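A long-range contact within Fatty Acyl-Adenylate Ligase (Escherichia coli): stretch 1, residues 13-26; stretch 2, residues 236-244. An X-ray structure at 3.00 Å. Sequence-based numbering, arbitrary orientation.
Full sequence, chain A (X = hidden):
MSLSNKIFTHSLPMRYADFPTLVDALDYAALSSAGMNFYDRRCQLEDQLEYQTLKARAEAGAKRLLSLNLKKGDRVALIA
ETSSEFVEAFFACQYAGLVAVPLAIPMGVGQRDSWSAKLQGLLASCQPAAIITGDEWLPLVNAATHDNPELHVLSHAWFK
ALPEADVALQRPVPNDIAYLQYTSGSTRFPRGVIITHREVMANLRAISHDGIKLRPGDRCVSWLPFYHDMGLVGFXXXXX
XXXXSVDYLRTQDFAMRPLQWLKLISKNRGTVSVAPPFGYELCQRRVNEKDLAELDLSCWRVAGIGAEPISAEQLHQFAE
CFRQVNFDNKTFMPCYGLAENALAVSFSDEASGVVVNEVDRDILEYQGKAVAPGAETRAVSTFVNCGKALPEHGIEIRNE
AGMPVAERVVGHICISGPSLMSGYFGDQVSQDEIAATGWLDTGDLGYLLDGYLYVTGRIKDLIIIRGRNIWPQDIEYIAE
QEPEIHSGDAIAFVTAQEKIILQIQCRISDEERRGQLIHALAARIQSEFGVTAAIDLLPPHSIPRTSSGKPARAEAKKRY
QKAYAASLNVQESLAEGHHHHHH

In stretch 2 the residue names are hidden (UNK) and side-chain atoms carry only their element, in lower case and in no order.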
ATOM      1  N   PRO A  13      10.608 -28.294   2.665  1.00 28.37           N
ATOM      2  CA  PRO A  13      11.949 -27.779   3.017  1.00 28.54           C
ATOM      3  C   PRO A  13      12.075 -26.311   2.626  1.00 28.56           C
ATOM      4  O   PRO A  13      12.232 -26.017   1.444  1.00 28.09           O
ATOM      5  CB  PRO A  13      12.910 -28.639   2.175  1.00 25.61           C
ATOM      6  CG  PRO A  13      12.090 -29.834   1.747  1.00 28.84           C
ATOM      7  CD  PRO A  13      10.660 -29.348   1.641  1.00 28.85           C
HETATM    8  N   MSE A  14      12.013 -25.405   3.601  1.00 27.57           N
HETATM    9  CA  MSE A  14      11.802 -23.984   3.315  1.00 26.38           C
HETATM   10  C   MSE A  14      12.959 -23.266   2.613  1.00 26.59           C
HETATM   11  O   MSE A  14      14.130 -23.514   2.906  1.00 27.20           O
HETATM   12  CB  MSE A  14      11.431 -23.249   4.595  1.00 27.50           C
HETATM   13  CG  MSE A  14      11.011 -21.798   4.388  1.00 29.42           C
HETATM   14 SE   MSE A  14      10.348 -20.944   6.039  1.00 44.07          SE
HETATM   15  CE  MSE A  14      10.341 -19.091   5.401  1.00 27.51           C
ATOM     16  N   ARG A  15      12.619 -22.378   1.680  1.00 25.24           N
ATOM     17  CA  ARG A  15      13.610 -21.530   1.021  1.00 24.61           C
ATOM     18  C   ARG A  15      13.120 -20.093   0.995  1.00 24.75           C
ATOM     19  O   ARG A  15      11.961 -19.831   0.659  1.00 24.26           O
ATOM     20  CB  ARG A  15      13.899 -22.008  -0.394  1.00 24.20           C
ATOM     21  CG  ARG A  15      14.618 -23.335  -0.461  1.00 25.05           C
ATOM     22  CD  ARG A  15      15.014 -23.662  -1.885  1.00 24.76           C
ATOM     23  NE  ARG A  15      15.754 -22.565  -2.502  1.00 25.43           N
ATOM     24  CZ  ARG A  15      16.250 -22.615  -3.733  1.00 25.28           C
ATOM     25  NH1 ARG A  15      16.068 -23.713  -4.452  1.00 25.40           N
ATOM     26  NH2 ARG A  15      16.921 -21.584  -4.245  1.00 23.87           N
ATOM     27  N   TYR A  16      14.011 -19.166   1.345  1.00 24.16           N
ATOM     28  CA  TYR A  16      13.622 -17.781   1.590  1.00 23.24           C
ATOM     29  C   TYR A  16      13.786 -16.881   0.379  1.00 22.45           C
ATOM     30  O   TYR A  16      14.660 -16.016   0.365  1.00 22.30           O
ATOM     31  CB  TYR A  16      14.427 -17.196   2.751  1.00 23.17           C
ATOM     32  CG  TYR A  16      14.018 -17.704   4.116  1.00 24.56           C
ATOM     33  CD1 TYR A  16      14.056 -19.061   4.411  1.00 26.81           C
ATOM     34  CD2 TYR A  16      13.616 -16.826   5.120  1.00 24.62           C
ATOM     35  CE1 TYR A  16      13.694 -19.536   5.661  1.00 26.93           C
ATOM     36  CE2 TYR A  16      13.249 -17.293   6.378  1.00 25.25           C
ATOM     37  CZ  TYR A  16      13.294 -18.651   6.637  1.00 26.69           C
ATOM     38  OH  TYR A  16      12.933 -19.142   7.868  1.00 27.14           O
ATOM     39  N   ALA A  17      12.937 -17.070  -0.624  1.00 21.35           N
ATOM     40  CA  ALA A  17      12.990 -16.238  -1.818  1.00 21.74           C
ATOM     41  C   ALA A  17      14.339 -16.376  -2.569  1.00 23.29           C
ATOM     42  O   ALA A  17      14.645 -15.593  -3.475  1.00 22.71           O
ATOM     43  CB  ALA A  17      12.692 -14.784  -1.455  1.00 19.61           C
ATOM     44  N   ASP A  18      15.127 -17.374  -2.159  1.00 23.38           N
ATOM     45  CA  ASP A  18      16.351 -17.845  -2.820  1.00 22.40           C
ATOM     46  C   ASP A  18      16.499 -17.676  -4.324  1.00 23.10           C
ATOM     47  O   ASP A  18      17.614 -17.684  -4.830  1.00 23.31           O
ATOM     48  CB  ASP A  18      16.455 -19.343  -2.597  1.00 23.11           C
ATOM     49  CG  ASP A  18      17.224 -19.687  -1.376  1.00 26.04           C
ATOM     50  OD1 ASP A  18      18.469 -19.598  -1.430  1.00 27.19           O
ATOM     51  OD2 ASP A  18      16.586 -20.057  -0.362  1.00 28.41           O
ATOM     52  N   PHE A  19      15.388 -17.581  -5.044  1.00 22.85           N
ATOM     53  CA  PHE A  19      15.395 -17.756  -6.494  1.00 22.39           C
ATOM     54  C   PHE A  19      15.698 -16.515  -7.322  1.00 22.47           C
ATOM     55  O   PHE A  19      15.499 -15.380  -6.872  1.00 21.80           O
ATOM     56  CB  PHE A  19      14.068 -18.358  -6.936  1.00 22.47           C
ATOM     57  CG  PHE A  19      13.553 -19.375  -5.988  1.00 22.69           C
ATOM     58  CD1 PHE A  19      13.888 -20.707  -6.142  1.00 22.79           C
ATOM     59  CD2 PHE A  19      12.769 -18.996  -4.917  1.00 22.26           C
ATOM     60  CE1 PHE A  19      13.430 -21.646  -5.264  1.00 22.72           C
ATOM     61  CE2 PHE A  19      12.310 -19.926  -4.036  1.00 23.07           C
ATOM     62  CZ  PHE A  19      12.643 -21.259  -4.207  1.00 23.85           C
ATOM     63  N   PRO A  20      16.179 -16.747  -8.552  1.00 22.46           N
ATOM     64  CA  PRO A  20      16.489 -15.735  -9.565  1.00 22.77           C
ATOM     65  C   PRO A  20      15.231 -15.097 -10.142  1.00 22.02           C
ATOM     66  O   PRO A  20      15.214 -13.901 -10.429  1.00 21.26           O
ATOM     67  CB  PRO A  20      17.180 -16.547 -10.670  1.00 23.52           C
ATOM     68  CG  PRO A  20      17.529 -17.868 -10.044  1.00 24.00           C
ATOM     69  CD  PRO A  20      16.504 -18.107  -9.014  1.00 22.53           C
ATOM     70  N   THR A  21      14.188 -15.900 -10.294  1.00 21.93           N
ATOM     71  CA  THR A  21      13.044 -15.532 -11.105  1.00 22.25           C
ATOM     72  C   THR A  21      11.774 -16.017 -10.456  1.00 22.92           C
ATOM     73  O   THR A  21      11.775 -17.072  -9.836  1.00 24.50           O
ATOM     74  CB  THR A  21      13.163 -16.197 -12.475  1.00 22.91           C
ATOM     75  OG1 THR A  21      13.882 -15.331 -13.365  1.00 23.00           O
ATOM     76  CG2 THR A  21      11.796 -16.512 -13.049  1.00 22.60           C
ATOM     77  N   LEU A  22      10.688 -15.258 -10.596  1.00 22.64           N
ATOM     78  CA  LEU A  22       9.398 -15.629  -9.989  1.00 22.59           C
ATOM     79  C   LEU A  22       8.924 -17.002 -10.440  1.00 22.11           C
ATOM     80  O   LEU A  22       8.284 -17.729  -9.686  1.00 22.05           O
ATOM     81  CB  LEU A  22       8.318 -14.586 -10.301  1.00 21.65           C
ATOM     82  CG  LEU A  22       8.230 -13.359  -9.393  1.00 20.41           C
ATOM     83  CD1 LEU A  22       7.451 -12.246 -10.067  1.00 19.09           C
ATOM     84  CD2 LEU A  22       7.606 -13.725  -8.078  1.00 18.99           C
ATOM     85  N   VAL A  23       9.231 -17.347 -11.681  1.00 23.08           N
ATOM     86  CA  VAL A  23       8.889 -18.656 -12.204  1.00 24.24           C
ATOM     87  C   VAL A  23       9.709 -19.733 -11.490  1.00 24.76           C
ATOM     88  O   VAL A  23       9.169 -20.757 -11.068  1.00 25.19           O
ATOM     89  CB  VAL A  23       9.085 -18.719 -13.723  1.00 24.85           C
ATOM     90  CG1 VAL A  23       9.128 -20.172 -14.195  1.00 26.74           C
ATOM     91  CG2 VAL A  23       7.980 -17.936 -14.419  1.00 23.15           C
ATOM     92  N   ASP A  24      11.007 -19.499 -11.332  1.00 23.81           N
ATOM     93  CA  ASP A  24      11.799 -20.361 -10.470  1.00 23.80           C
ATOM     94  C   ASP A  24      11.127 -20.488  -9.113  1.00 22.96           C
ATOM     95  O   ASP A  24      10.874 -21.582  -8.634  1.00 23.71           O
ATOM     96  CB  ASP A  24      13.200 -19.794 -10.291  1.00 24.39           C
ATOM     97  CG  ASP A  24      14.031 -19.907 -11.544  1.00 26.15           C
ATOM     98  OD1 ASP A  24      13.939 -20.958 -12.214  1.00 28.23           O
ATOM     99  OD2 ASP A  24      14.778 -18.951 -11.860  1.00 26.78           O
ATOM    100  N   ALA A  25      10.835 -19.358  -8.493  1.00 22.49           N
ATOM    101  CA  ALA A  25      10.197 -19.368  -7.191  1.00 23.06           C
ATOM    102  C   ALA A  25       8.987 -20.311  -7.170  1.00 23.51           C
ATOM    103  O   ALA A  25       8.922 -21.228  -6.351  1.00 24.03           O
ATOM    104  CB  ALA A  25       9.802 -17.955  -6.779  1.00 22.48           C
ATOM    105  N   LEU A  26       8.038 -20.101  -8.072  1.00 22.38           N
ATOM    106  CA  LEU A  26       6.820 -20.893  -8.066  1.00 22.52           C
ATOM    107  C   LEU A  26       7.080 -22.357  -8.405  1.00 23.35           C
ATOM    108  O   LEU A  26       6.381 -23.247  -7.921  1.00 23.35           O
ATOM    109  CB  LEU A  26       5.791 -20.304  -9.033  1.00 23.72           C
ATOM    110  CG  LEU A  26       4.560 -21.168  -9.322  1.00 23.47           C
ATOM    111  CD1 LEU A  26       3.883 -21.561  -8.029  1.00 23.93           C
ATOM    112  CD2 LEU A  26       3.600 -20.437 -10.223  1.00 23.54           C
ATOM    113  N   UNK A 236       0.583 -11.938  -2.290  1.00 17.84           N
ATOM    114  CA  UNK A 236       0.503 -12.950  -3.324  1.00 18.65           C
ATOM    115  C   UNK A 236       1.894 -13.563  -3.538  1.00 19.15           C
ATOM    116  O   UNK A 236       2.077 -14.781  -3.436  1.00 19.17           O
ATOM    117  c   UNK A 236      -1.265 -12.765  -6.775  1.00 20.08           C
ATOM    118  c   UNK A 236      -0.052 -12.370  -4.621  1.00 18.98           C
ATOM    119  c   UNK A 236       0.534 -14.277  -6.064  1.00 20.68           C
ATOM    120  c   UNK A 236      -0.596 -13.414  -5.594  1.00 19.49           C
ATOM    121  N   UNK A 237       2.874 -12.706  -3.810  1.00 18.97           N
ATOM    122  CA  UNK A 237       4.226 -13.153  -4.140  1.00 18.48           C
ATOM    123  C   UNK A 237       5.003 -13.772  -2.970  1.00 19.14           C
ATOM    124  O   UNK A 237       5.634 -14.813  -3.138  1.00 19.98           O
ATOM    125  c   UNK A 237       4.406 -11.440  -6.036  1.00 17.00           C
ATOM    126  c   UNK A 237       5.283 -10.368  -6.595  1.00 16.85           C
ATOM    127  c   UNK A 237       4.213 -12.539  -7.045  1.00 17.82           C
ATOM    128  c   UNK A 237       5.020 -12.008  -4.763  1.00 17.59           C
ATOM    129  N   UNK A 238       4.956 -13.154  -1.790  1.00 18.42           N
ATOM    130  CA  UNK A 238       5.734 -13.658  -0.655  1.00 18.12           C
ATOM    131  C   UNK A 238       5.347 -15.045  -0.133  1.00 19.22           C
ATOM    132  O   UNK A 238       6.228 -15.851   0.167  1.00 19.70           O
ATOM    133  c   UNK A 238       6.776 -13.138   1.543  1.00 17.37           C
ATOM    134  o   UNK A 238       6.172 -11.384   0.014  1.00 17.82           O
ATOM    135  c   UNK A 238       5.776 -12.670   0.504  1.00 17.63           C
ATOM    136  N   UNK A 239       4.039 -15.335  -0.010  1.00 18.96           N
ATOM    137  CA  UNK A 239       3.688 -16.725   0.313  1.00 19.75           C
ATOM    138  C   UNK A 239       4.113 -17.709  -0.800  1.00 21.19           C
ATOM    139  O   UNK A 239       4.278 -18.904  -0.550  1.00 21.92           O
ATOM    140  c   UNK A 239       1.836 -15.270   0.670  1.00 18.56           C
ATOM    141  c   UNK A 239       2.163 -16.686   0.443  1.00 18.58           C
ATOM    142  c   UNK A 239       2.851 -14.474  -0.074  1.00 18.05           C
ATOM    143  N   UNK A 240       4.300 -17.219  -2.019  1.00 20.20           N
ATOM    144  CA  UNK A 240       4.721 -18.090  -3.100  1.00 20.31           C
ATOM    145  C   UNK A 240       6.221 -18.366  -3.059  1.00 21.02           C
ATOM    146  O   UNK A 240       6.665 -19.489  -3.320  1.00 22.21           O
ATOM    147  c   UNK A 240       5.185 -18.097  -5.546  1.00 20.52           C
ATOM    148  c   UNK A 240       2.858 -17.754  -4.724  1.00 20.76           C
ATOM    149  c   UNK A 240       4.336 -17.505  -4.455  1.00 20.34           C
ATOM    150  N   UNK A 241       7.001 -17.346  -2.715  1.00 21.01           N
ATOM    151  CA  UNK A 241       8.462 -17.456  -2.720  1.00 21.22           C
ATOM    152  C   UNK A 241       8.978 -18.095  -1.438  1.00 21.16           C
ATOM    153  O   UNK A 241      10.178 -18.270  -1.240  1.00 21.15           O
ATOM    154  c   UNK A 241       9.079 -16.089  -2.912  1.00 20.16           C
ATOM    155  N   UNK A 242       8.042 -18.457  -0.577  1.00 21.59           N
ATOM    156  CA  UNK A 242       8.359 -18.905   0.760  1.00 21.75           C
ATOM    157  C   UNK A 242       7.645 -20.232   1.007  1.00 21.64           C
ATOM    158  O   UNK A 242       7.748 -20.827   2.077  1.00 22.60           O
ATOM    159  c   UNK A 242       7.937 -17.820   1.776  1.00 22.24           C
ATOM    160  c   UNK A 242       8.044 -18.331   3.182  1.00 23.92           C
ATOM    161  o   UNK A 242       8.790 -16.668   1.633  1.00 21.26           O
ATOM    162  N   UNK A 243       6.943 -20.700  -0.019  1.00 20.96           N
ATOM    163  CA  UNK A 243       6.185 -21.938   0.049  1.00 21.38           C
ATOM    164  C   UNK A 243       5.301 -21.997   1.277  1.00 21.93           C
ATOM    165  O   UNK A 243       5.107 -23.070   1.847  1.00 22.50           O
ATOM    166  o   UNK A 243      10.342 -21.854  -0.478  1.00 24.77           O
ATOM    167  n   UNK A 243       9.684 -23.367   1.048  1.00 24.79           N
ATOM    168  c   UNK A 243       9.529 -22.692  -0.086  1.00 23.90           C
ATOM    169  c   UNK A 243       7.104 -23.148   0.035  1.00 21.44           C
ATOM    170  c   UNK A 243       8.284 -22.992  -0.866  1.00 21.79           C
ATOM    171  N   UNK A 244       4.771 -20.836   1.664  1.00 22.31           N
ATOM    172  CA  UNK A 244       3.872 -20.671   2.813  1.00 21.72           C
ATOM    173  C   UNK A 244       2.425 -20.454   2.382  1.00 21.17           C
ATOM    174  O   UNK A 244       2.158 -19.741   1.425  1.00 21.86           O
ATOM    175  c   UNK A 244       4.302 -19.464   3.649  1.00 21.54           C
ATOM    176  c   UNK A 244       5.608 -20.931   5.201  1.00 22.72           C
ATOM    177  c   UNK A 244       5.553 -19.582   4.515  1.00 21.94           C
ATOM    178  c   UNK A 244       5.582 -18.470   5.542  1.00 21.93           C
TER

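Position 236 carries four carbons, forked at the second. A terminal branch carbon lies 7.4 Å from L22 CD2, the nearest approach to stretch 1. The fork fits leucine: L236, whose CD2 is that carbon and which takes no part in the contact.

Position 237 has the same count and the same fork. Its CA-to-CB bond points sideways, yet the end of the chain closes on L22, one branch carbon lying 3.7 Å from L22 CD2. This is L237, and that branch carbon is CD2.

At 238 one carbon bears an oxygen and a carbon. CA-to-CB points away from stretch 1, and no contact is made. The pattern is that of threonine, T238.

At 239 three carbons close a ring onto the backbone N, out of reach of stretch 1. Only proline does this. P239 therefore has no amide hydrogen, and the helix is kinked where its N lacks a bond to the preceding turn.

Position 240 shows one carbon carrying two more, branched at CB. Its CA-to-CB bond points toward stretch 1, and one branch carbon lies 4.2 Å from L26 CB. This is valine, V240, and the carbon is CG1.

At 241 there is a single carbon, CB, 4.1 Å from A17 CB and 4.4 Å from A25 CB. It identifies alanine, A241.

Position 242 again has one carbon bearing an oxygen and a carbon. The methyl lies 3.3 Å from M14 CE, the terminal carbon of the selenomethionine, while the hydroxyl donates a weak bond within its own stretch. This is T242, with OG1 3.1 Å from T238 O.

Position 243 has three carbons in line, the third carrying one oxygen and one nitrogen. CA-to-CB points toward stretch 1, and the amide end reaches the backbone of M14 and R15. This is glutamine. The orientation of the Q243 amide is uncertain, so its individual polar pairings are left open.

Position 244 has four carbons forked at the second. A terminal branch carbon lies 4.8 Å from M14 CE. This is L244, the carbon its CD1; its backbone N bonds to P239 O at 3.0 Å.

The contact buries 527 Å² in total, counting both sides. Its one assigned hydrogen bond across the stretches runs from A17 N to A241 O, at 3.1 Å and an N-H...acceptor angle of 140°. R15 O also lies 3.0 Å from A241 O, but both are acceptors. Around this backbone link, apolar packing by L22, A25 and L26 meets L237, A241 and V240 respectively, with the helix axes 9.5 Å apart at closest approach and inclined at 55°.

Stretch 2 (236-244) LLTPVATQL
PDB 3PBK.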